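PDB 5M45: acetone carboxylase alpha subunit from Xanthobacter autotrophicus Py2, which belongs to the hydantoinase B/oxoprolinase family and, as one chain of a six-chain assembly, holds a buried manganese(II) ion. Local coordinates for residues A[78-84]-A[232-236]; A[150-155]-A[173-179]; A[185-189]-A[398-402]. All blocks are in the same frame, centred on the assembly; numbering follows the deposited sequence.

Interaction 1: residues A[78-84]-A[232-236]; sequences IAASPIV and LDERT
Ile78, Ala79 and Ala80 lie against helix 227-255, and at Ser81, the N-cap of the short helix 82-85, the chain turns so that Val84 meets the same helix again. Apolar contacts come from single methyls. Ile78 chi1 of -66° sets CG1 beside the backbone N and CG2 anti to it; CG2 lies 4.0 Å from Arg235 CB. Ala80 CB touches Leu232 CD1 at 3.7 Å, and Val84 CG1 meets Thr236 CG2 tip to tip. The other Val84 methyl, CG2, slides past the Asp233 carboxylate, 3.5 Å from OD1. Polar contacts between the segments run through two bridging waters, with no direct hydrogen bond. One water accepts from Ser81 OG and donates to Asp233 OD2 at 2.6 Å; the other accepts from Ser81 N and donates to Asp233 OD1 at 2.7 Å. Both carboxylate oxygens are thus tied to one serine, which should limit rotation of the Asp233 head group, while Ser81 OG takes a weak capping bond from Ile83 N. The guanidinium of Arg235 leads away to the chain of another protein, where it finds an acidic side chain and backbone, and Ile78 O is bonded to that chain too. Within helix 227-255, Thr236 OG1 donates to Leu232 O at 2.9 Å from the face of the carbonyl plane opposite to Thr236 N, and that oxygen rests 3.5 Å from Ile78 CB.

Interaction 2: residues A[150-155]-A[173-179]; sequences HPCDIH and VTHVIDT. With MN (manganese (II) ion), chain M.
Cys152 O, just before strand 153-162 of a beta hairpin, takes a bond from Val176 N, just past the partner strand, at 2.8 Å, almost straight (171°) and in the carbonyl plane; His175 CA lies 3.4 Å from the same oxygen in a weaker CA-H...O contact. The partner is strand 165-175, and the contact lies at the open end of the hairpin. Ile154 and Thr174 form its antiparallel hydrogen-bonded pair, with Ile154 N to Thr174 O at 3.1 Å and a matching bond back. Asp153 with His175, and His155 with Val173, are the non-hydrogen-bonded pairs, and all four point to the face that carries the metal. Manganese is held by Asp153 OD1 at 2.0 Å, by His175 ND1 at 2.3 Å and by His150 NE2, also at 2.3 Å; both oxygens of an acetate ion, probably from the crystallisation liquor, supply two further ligands. His175 CG is anti to the backbone N (chi1 176°), which carries the ring alongside Asp153, toward the metal. The two imidazoles meet rim to rim, planes 48° apart, and neither covers the other. Second-shell bonds probably fix both rings, His150 ND1 to Ser398 O and His175 NE2 to Ser186 OG. Cys152 CB sits over one face of His175, 4.3 Å from the ring centroid, in a CH-pi contact. On the other face of the sheet Ile154 packs on Val176 and Trp230. Farther along the metal face, Val173 CG2 touches the edge of the His155 ring in its plane, 3.9 Å from CD2.

Interaction 3: residues A[185-189]-A[398-402]; sequences GSMAT and SYSWH. With ACT (acetate ion), chain N.
Met187 packs tightly on Tyr399: its CB comes to 3.5 Å from Tyr399 CD1, approaching the ring obliquely. CG follows at the CD1 side of the ring, and the bend at chi2 (-49°) keeps SD there as well, in an oblique Met-aromatic contact 4.9 Å from the ring centroid. His402 N stands over the centre of the same phenol ring, near the beginning of helix 401-422. Beside this, Ser398 CB rests 3.8 Å from Ala188 N. The looser part lies toward the manganese pocket. There Met187 CE is 4.0 Å from Trp401 CD1, and SD sits at the edge of the indole's five-membered ring. Trp401 NE1 points to the acetate ion at the metal and donates to its O at 2.7 Å; Met187 CE borders that same oxygen. No hydrogen bond links the two segments directly, and outside partners hold them instead: Ser398 OG bonds to Asp197 and Ser186 OG to Ile177 O. The contact thus joins the loop between strands 165-175 and 204-208 to residues 398-402, which run into helix 401-422, with Gln440 of strand 440-442 bonded to Met187 O and Asn454 of strand 450-454 to Ser186 N.

In the fold
The three contacts run in a row through one family region, with the centre of interaction 2 about 11 Å from those of interactions 1 and 3, which are themselves about 20 Å apart. Along the chain, both segments of interaction 2 fall between the two of interaction 1; interaction 3 begins after interaction 2 closes, and its segments alternate with those of interaction 1. The hairpin of the seven-stranded sheet lies between the other two contacts. Helix 227-255 and helix 82-85 pack against it through Asp233 and Ile83, while residues 185-189 and 398-402 bond to Ile177 and to metal ligands. The protein ligands of manganese come from one hairpin region, while segments far away in sequence back them.

Interaction 1: residues A[78-84]-A[232-236]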
loop_
_atom_site.group_PDB
_atom_site.type_symbol
_atom_site.label_atom_id
_atom_site.label_comp_id
_atom_site.label_asym_id
_atom_site.label_seq_id
_atom_site.Cartn_x
_atom_site.Cartn_y
_atom_site.Cartn_z
ATOM N N ILE A 78 -23.030 -3.141 14.903
ATOM C CA ILE A 78 -21.669 -3.216 15.392
ATOM C C ILE A 78 -20.829 -1.978 15.057
ATOM O O ILE A 78 -19.921 -1.611 15.819
ATOM C CB ILE A 78 -20.983 -4.517 14.869
ATOM C CG1 ILE A 78 -21.686 -5.746 15.478
ATOM C CG2 ILE A 78 -19.482 -4.536 15.193
ATOM C CD1 ILE A 78 -21.431 -7.043 14.748
ATOM N N ALA A 79 -21.124 -1.344 13.918
ATOM C CA ALA A 79 -20.244 -0.335 13.341
ATOM C C ALA A 79 -20.259 1.005 14.097
ATOM O O ALA A 79 -21.295 1.396 14.656
ATOM C CB ALA A 79 -20.612 -0.116 11.882
ATOM N N ALA A 80 -19.119 1.688 14.105
ATOM C CA ALA A 80 -19.004 3.082 14.547
ATOM C C ALA A 80 -19.242 4.081 13.445
ATOM O O ALA A 80 -19.679 5.200 13.729
ATOM C CB ALA A 80 -17.628 3.345 15.177
ATOM N N SER A 81 -18.965 3.700 12.212
ATOM C CA SER A 81 -19.146 4.584 11.050
ATOM C C SER A 81 -20.645 4.698 10.653
ATOM O O SER A 81 -21.289 3.666 10.400
ATOM C CB SER A 81 -18.375 4.035 9.834
ATOM O OG SER A 81 -18.700 4.775 8.644
ATOM N N PRO A 82 -21.182 5.939 10.569
ATOM C CA PRO A 82 -22.580 6.097 10.150
ATOM C C PRO A 82 -22.908 5.580 8.745
ATOM O O PRO A 82 -24.049 5.248 8.473
ATOM C CB PRO A 82 -22.813 7.603 10.193
ATOM C CG PRO A 82 -21.744 8.159 11.082
ATOM C CD PRO A 82 -20.593 7.187 11.073
ATOM N N ILE A 83 -21.909 5.512 7.883
ATOM C CA ILE A 83 -22.032 4.956 6.521
ATOM C C ILE A 83 -22.627 3.536 6.577
ATOM O O ILE A 83 -23.536 3.198 5.795
ATOM C CB ILE A 83 -20.684 4.987 5.785
ATOM C CG1 ILE A 83 -20.188 6.440 5.573
ATOM C CG2 ILE A 83 -20.761 4.269 4.430
ATOM C CD1 ILE A 83 -18.739 6.549 5.112
ATOM N N VAL A 84 -22.128 2.738 7.522
ATOM C CA VAL A 84 -22.617 1.376 7.743
ATOM C C VAL A 84 -23.821 1.324 8.705
ATOM O O VAL A 84 -24.883 0.771 8.373
ATOM C CB VAL A 84 -21.465 0.470 8.224
ATOM C CG1 VAL A 84 -21.990 -0.922 8.633
ATOM C CG2 VAL A 84 -20.394 0.353 7.127
ATOM N N LEU A 232 -14.150 -1.757 13.497
ATOM C CA LEU A 232 -15.529 -2.137 13.739
ATOM C C LEU A 232 -16.276 -2.547 12.436
ATOM O O LEU A 232 -17.200 -3.381 12.488
ATOM C CB LEU A 232 -16.278 -1.077 14.570
ATOM C CG LEU A 232 -15.801 -1.013 16.036
ATOM C CD1 LEU A 232 -16.198 0.278 16.731
ATOM C CD2 LEU A 232 -16.292 -2.206 16.839
ATOM N N ASP A 233 -15.898 -1.980 11.279
ATOM C CA ASP A 233 -16.428 -2.451 9.987
ATOM C C ASP A 233 -16.011 -3.914 9.709
ATOM O O ASP A 233 -16.803 -4.717 9.187
ATOM C CB ASP A 233 -16.030 -1.509 8.816
ATOM C CG ASP A 233 -16.791 -0.155 8.853
ATOM O OD1 ASP A 233 -17.836 -0.024 9.558
ATOM O OD2 ASP A 233 -16.357 0.821 8.164
ATOM N N GLU A 234 -14.791 -4.278 10.108
ATOM C CA GLU A 234 -14.341 -5.645 9.967
ATOM C C GLU A 234 -15.139 -6.633 10.850
ATOM O O GLU A 234 -15.531 -7.712 10.388
ATOM C CB GLU A 234 -12.821 -5.761 10.200
ATOM C CG GLU A 234 -12.276 -7.195 10.234
ATOM C CD GLU A 234 -10.751 -7.240 10.195
ATOM O OE1 GLU A 234 -10.111 -6.621 11.084
ATOM O OE2 GLU A 234 -10.210 -7.897 9.269
ATOM N N ARG A 235 -15.362 -6.272 12.113
ATOM C CA ARG A 235 -16.173 -7.111 13.006
ATOM C C ARG A 235 -17.618 -7.246 12.492
ATOM O O ARG A 235 -18.199 -8.334 12.604
ATOM C CB ARG A 235 -16.134 -6.610 14.463
ATOM C CG ARG A 235 -14.716 -6.571 15.061
ATOM C CD ARG A 235 -14.075 -7.980 15.146
ATOM N NE ARG A 235 -12.736 -7.942 15.653
ATOM C CZ ARG A 235 -11.992 -9.022 15.934
ATOM N NH1 ARG A 235 -10.753 -8.893 16.391
ATOM N NH2 ARG A 235 -12.444 -10.257 15.762
ATOM N N THR A 236 -18.167 -6.164 11.909
ATOM C CA THR A 236 -19.456 -6.185 11.215
ATOM C C THR A 236 -19.533 -7.252 10.112
ATOM O O THR A 236 -20.501 -8.021 10.048
ATOM C CB THR A 236 -19.770 -4.780 10.574
ATOM O OG1 THR A 236 -19.890 -3.805 11.635
ATOM C CG2 THR A 236 -21.038 -4.798 9.778
HETATM O O HOH W 1 -17.666 2.788 7.004
HETATM O O HOH W 2 -17.254 1.154 11.867
#

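Interaction 2: residues A[150-155]-A[173-179]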
loop_
_atom_site.group_PDB
_atom_site.type_symbol
_atom_site.label_atom_id
_atom_site.label_comp_id
_atom_site.label_asym_id
_atom_site.label_seq_id
_atom_site.Cartn_x
_atom_site.Cartn_y
_atom_site.Cartn_z
ATOM N N HIS A 150 -13.895 -0.373 -6.014
ATOM C CA HIS A 150 -12.790 0.481 -5.545
ATOM C C HIS A 150 -12.260 -0.049 -4.218
ATOM O O HIS A 150 -12.937 -0.849 -3.575
ATOM C CB HIS A 150 -13.189 1.988 -5.444
ATOM C CG HIS A 150 -14.291 2.307 -4.477
ATOM N ND1 HIS A 150 -14.602 3.598 -4.126
ATOM C CD2 HIS A 150 -15.147 1.524 -3.780
ATOM C CE1 HIS A 150 -15.648 3.604 -3.312
ATOM N NE2 HIS A 150 -15.996 2.359 -3.087
ATOM N N PRO A 151 -11.061 0.386 -3.800
ATOM C CA PRO A 151 -10.482 -0.155 -2.555
ATOM C C PRO A 151 -11.311 0.022 -1.265
ATOM O O PRO A 151 -11.286 -0.866 -0.407
ATOM C CB PRO A 151 -9.130 0.549 -2.457
ATOM C CG PRO A 151 -8.772 0.850 -3.905
ATOM C CD PRO A 151 -10.084 1.237 -4.534
ATOM N N CYS A 152 -12.105 1.087 -1.141
ATOM C CA CYS A 152 -12.928 1.279 0.042
ATOM C C CYS A 152 -14.083 0.268 0.281
ATOM O O CYS A 152 -14.676 0.257 1.379
ATOM C CB CYS A 152 -13.441 2.708 0.139
ATOM S SG CYS A 152 -12.156 3.856 0.715
ATOM N N ASP A 153 -14.427 -0.554 -0.726
ATOM C CA ASP A 153 -15.379 -1.621 -0.512
ATOM C C ASP A 153 -14.628 -2.913 -0.144
ATOM O O ASP A 153 -14.088 -3.602 -1.027
ATOM C CB ASP A 153 -16.284 -1.806 -1.711
ATOM C CG ASP A 153 -17.223 -0.638 -1.913
ATOM O OD1 ASP A 153 -17.480 0.113 -0.932
ATOM O OD2 ASP A 153 -17.724 -0.428 -3.050
ATOM N N ILE A 154 -14.594 -3.221 1.141
ATOM C CA ILE A 154 -13.837 -4.358 1.628
ATOM C C ILE A 154 -14.733 -5.602 1.749
ATOM O O ILE A 154 -15.825 -5.536 2.372
ATOM C CB ILE A 154 -13.218 -4.075 3.026
ATOM C CG1 ILE A 154 -12.437 -2.735 3.047
ATOM C CG2 ILE A 154 -12.360 -5.247 3.470
ATOM C CD1 ILE A 154 -11.217 -2.707 2.159
ATOM N N HIS A 155 -14.266 -6.710 1.173
ATOM C CA HIS A 155 -14.942 -8.018 1.263
ATOM C C HIS A 155 -14.309 -8.935 2.341
ATOM O O HIS A 155 -13.079 -9.025 2.416
ATOM C CB HIS A 155 -14.882 -8.823 -0.053
ATOM C CG HIS A 155 -15.138 -8.033 -1.292
ATOM N ND1 HIS A 155 -14.624 -8.408 -2.517
ATOM C CD2 HIS A 155 -15.882 -6.923 -1.516
ATOM C CE1 HIS A 155 -15.030 -7.546 -3.445
ATOM N NE2 HIS A 155 -15.788 -6.630 -2.855
ATOM N N VAL A 173 -19.720 -7.383 2.591
ATOM C CA VAL A 173 -19.019 -6.150 2.183
ATOM C C VAL A 173 -19.471 -4.964 3.019
ATOM O O VAL A 173 -20.670 -4.857 3.340
ATOM C CB VAL A 173 -19.189 -5.863 0.680
ATOM C CG1 VAL A 173 -20.670 -5.719 0.300
ATOM C CG2 VAL A 173 -18.417 -4.605 0.248
ATOM N N THR A 174 -18.525 -4.092 3.386
ATOM C CA THR A 174 -18.830 -2.762 3.945
ATOM C C THR A 174 -18.029 -1.698 3.183
ATOM O O THR A 174 -16.829 -1.892 2.909
ATOM C CB THR A 174 -18.421 -2.597 5.426
ATOM O OG1 THR A 174 -17.036 -2.926 5.576
ATOM C CG2 THR A 174 -19.231 -3.481 6.350
ATOM N N HIS A 175 -18.662 -0.579 2.865
ATOM C CA HIS A 175 -17.921 0.614 2.431
ATOM C C HIS A 175 -17.244 1.263 3.646
ATOM O O HIS A 175 -17.945 1.721 4.545
ATOM C CB HIS A 175 -18.836 1.651 1.756
ATOM C CG HIS A 175 -18.106 2.915 1.393
ATOM N ND1 HIS A 175 -17.678 3.198 0.118
ATOM C CD2 HIS A 175 -17.624 3.913 2.180
ATOM C CE1 HIS A 175 -16.987 4.329 0.124
ATOM N NE2 HIS A 175 -16.947 4.788 1.360
ATOM N N VAL A 176 -15.904 1.284 3.671
ATOM C CA VAL A 176 -15.131 1.918 4.793
ATOM C C VAL A 176 -14.773 3.369 4.454
ATOM O O VAL A 176 -14.736 3.759 3.262
ATOM C CB VAL A 176 -13.867 1.125 5.184
ATOM C CG1 VAL A 176 -14.231 -0.332 5.491
ATOM C CG2 VAL A 176 -12.773 1.179 4.084
ATOM N N ILE A 177 -14.478 4.165 5.483
ATOM C CA ILE A 177 -14.272 5.602 5.301
ATOM C C ILE A 177 -13.034 5.898 4.428
ATOM O O ILE A 177 -13.102 6.742 3.514
ATOM C CB ILE A 177 -14.204 6.378 6.648
ATOM C CG1 ILE A 177 -15.507 6.194 7.430
ATOM C CG2 ILE A 177 -13.900 7.885 6.396
ATOM C CD1 ILE A 177 -15.431 6.667 8.879
ATOM N N ASP A 178 -11.913 5.234 4.701
ATOM C CA ASP A 178 -10.714 5.405 3.905
ATOM C C ASP A 178 -9.824 4.172 3.929
ATOM O O ASP A 178 -9.890 3.363 4.890
ATOM C CB ASP A 178 -9.911 6.669 4.279
ATOM C CG ASP A 178 -8.908 6.452 5.436
ATOM O OD1 ASP A 178 -9.325 6.378 6.618
ATOM O OD2 ASP A 178 -7.679 6.386 5.182
ATOM N N THR A 179 -8.979 4.058 2.876
ATOM C CA THR A 179 -7.991 3.013 2.768
ATOM C C THR A 179 -6.564 3.551 2.619
ATOM O O THR A 179 -5.689 2.843 2.138
ATOM C CB THR A 179 -8.319 1.998 1.628
ATOM O OG1 THR A 179 -8.681 2.674 0.427
ATOM C CG2 THR A 179 -9.488 1.110 2.044
HETATM MN MN MN M . -17.882 1.928 -1.794
#

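Interaction 3: residues A[185-189]-A[398-402]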
loop_
_atom_site.group_PDB
_atom_site.type_symbol
_atom_site.label_atom_id
_atom_site.label_comp_id
_atom_site.label_asym_id
_atom_site.label_seq_id
_atom_site.Cartn_x
_atom_site.Cartn_y
_atom_site.Cartn_z
ATOM N N GLY A 185 -10.119 10.588 1.939
ATOM C CA GLY A 185 -11.536 10.335 1.668
ATOM C C GLY A 185 -11.691 8.961 1.021
ATOM O O GLY A 185 -10.680 8.281 0.758
ATOM N N SER A 186 -12.936 8.564 0.730
ATOM C CA SER A 186 -13.210 7.294 0.033
ATOM C C SER A 186 -13.078 7.431 -1.481
ATOM O O SER A 186 -12.569 6.522 -2.142
ATOM C CB SER A 186 -14.611 6.766 0.345
ATOM O OG SER A 186 -14.999 6.849 1.711
ATOM N N MET A 187 -13.540 8.566 -2.021
ATOM C CA MET A 187 -13.604 8.842 -3.467
ATOM C C MET A 187 -12.467 9.789 -3.870
ATOM O O MET A 187 -12.665 10.870 -4.425
ATOM C CB MET A 187 -14.957 9.487 -3.804
ATOM C CG MET A 187 -16.187 8.837 -3.198
ATOM S SD MET A 187 -16.306 7.032 -3.413
ATOM C CE MET A 187 -17.929 6.794 -2.717
ATOM N N ALA A 188 -11.251 9.359 -3.528
ATOM C CA ALA A 188 -10.123 10.255 -3.374
ATOM C C ALA A 188 -9.505 10.697 -4.715
ATOM O O ALA A 188 -9.562 9.964 -5.717
ATOM C CB ALA A 188 -9.068 9.553 -2.545
ATOM N N THR A 189 -8.948 11.909 -4.684
ATOM C CA THR A 189 -8.146 12.489 -5.743
ATOM C C THR A 189 -6.734 12.740 -5.190
ATOM O O THR A 189 -6.548 12.784 -3.969
ATOM C CB THR A 189 -8.695 13.838 -6.203
ATOM O OG1 THR A 189 -8.728 14.742 -5.083
ATOM C CG2 THR A 189 -10.098 13.692 -6.755
ATOM N N SER A 398 -10.149 4.684 -7.168
ATOM C CA SER A 398 -10.833 5.151 -5.918
ATOM C C SER A 398 -12.226 5.743 -6.142
ATOM O O SER A 398 -13.073 5.632 -5.257
ATOM C CB SER A 398 -9.996 6.180 -5.126
ATOM O OG SER A 398 -8.931 5.548 -4.407
ATOM N N TYR A 399 -12.447 6.426 -7.269
ATOM C CA TYR A 399 -13.756 6.989 -7.598
ATOM C C TYR A 399 -14.281 6.507 -8.974
ATOM O O TYR A 399 -14.720 7.291 -9.827
ATOM C CB TYR A 399 -13.815 8.516 -7.428
ATOM C CG TYR A 399 -15.252 9.017 -7.536
ATOM C CD1 TYR A 399 -16.283 8.383 -6.882
ATOM C CD2 TYR A 399 -15.564 10.107 -8.337
ATOM C CE1 TYR A 399 -17.609 8.820 -7.008
ATOM C CE2 TYR A 399 -16.889 10.555 -8.486
ATOM C CZ TYR A 399 -17.901 9.902 -7.842
ATOM O OH TYR A 399 -19.219 10.310 -7.991
ATOM N N SER A 400 -14.214 5.179 -9.123
ATOM C CA SER A 400 -14.755 4.426 -10.261
ATOM C C SER A 400 -16.149 4.920 -10.691
ATOM O O SER A 400 -16.484 4.997 -11.887
ATOM C CB SER A 400 -14.902 2.954 -9.833
ATOM O OG SER A 400 -14.684 2.210 -10.984
ATOM N N TRP A 401 -16.961 5.199 -9.690
ATOM C CA TRP A 401 -18.345 5.650 -9.902
ATOM C C TRP A 401 -18.488 6.827 -10.843
ATOM O O TRP A 401 -19.497 6.908 -11.516
ATOM C CB TRP A 401 -19.020 6.056 -8.568
ATOM C CG TRP A 401 -19.080 5.003 -7.495
ATOM C CD1 TRP A 401 -18.483 5.058 -6.273
ATOM C CD2 TRP A 401 -19.842 3.785 -7.527
ATOM N NE1 TRP A 401 -18.852 3.962 -5.510
ATOM C CE2 TRP A 401 -19.658 3.146 -6.263
ATOM C CE3 TRP A 401 -20.657 3.163 -8.483
ATOM C CZ2 TRP A 401 -20.240 1.925 -5.960
ATOM C CZ3 TRP A 401 -21.249 1.947 -8.154
ATOM C CH2 TRP A 401 -21.046 1.344 -6.904
ATOM N N HIS A 402 -17.548 7.760 -10.856
ATOM C CA HIS A 402 -17.666 8.986 -11.715
ATOM C C HIS A 402 -18.026 8.628 -13.167
ATOM O O HIS A 402 -18.953 9.208 -13.771
ATOM C CB HIS A 402 -16.353 9.747 -11.686
ATOM C CG HIS A 402 -16.385 11.108 -12.310
ATOM N ND1 HIS A 402 -17.303 12.069 -11.964
ATOM C CD2 HIS A 402 -15.569 11.680 -13.228
ATOM C CE1 HIS A 402 -17.066 13.177 -12.651
ATOM N NE2 HIS A 402 -16.012 12.966 -13.425
HETATM C C ACT N . -20.084 3.046 -2.516
HETATM O O ACT N . -18.959 3.480 -2.854
HETATM O OXT ACT N . -20.179 1.986 -1.859
HETATM C CH3 ACT N . -21.320 3.812 -2.903
#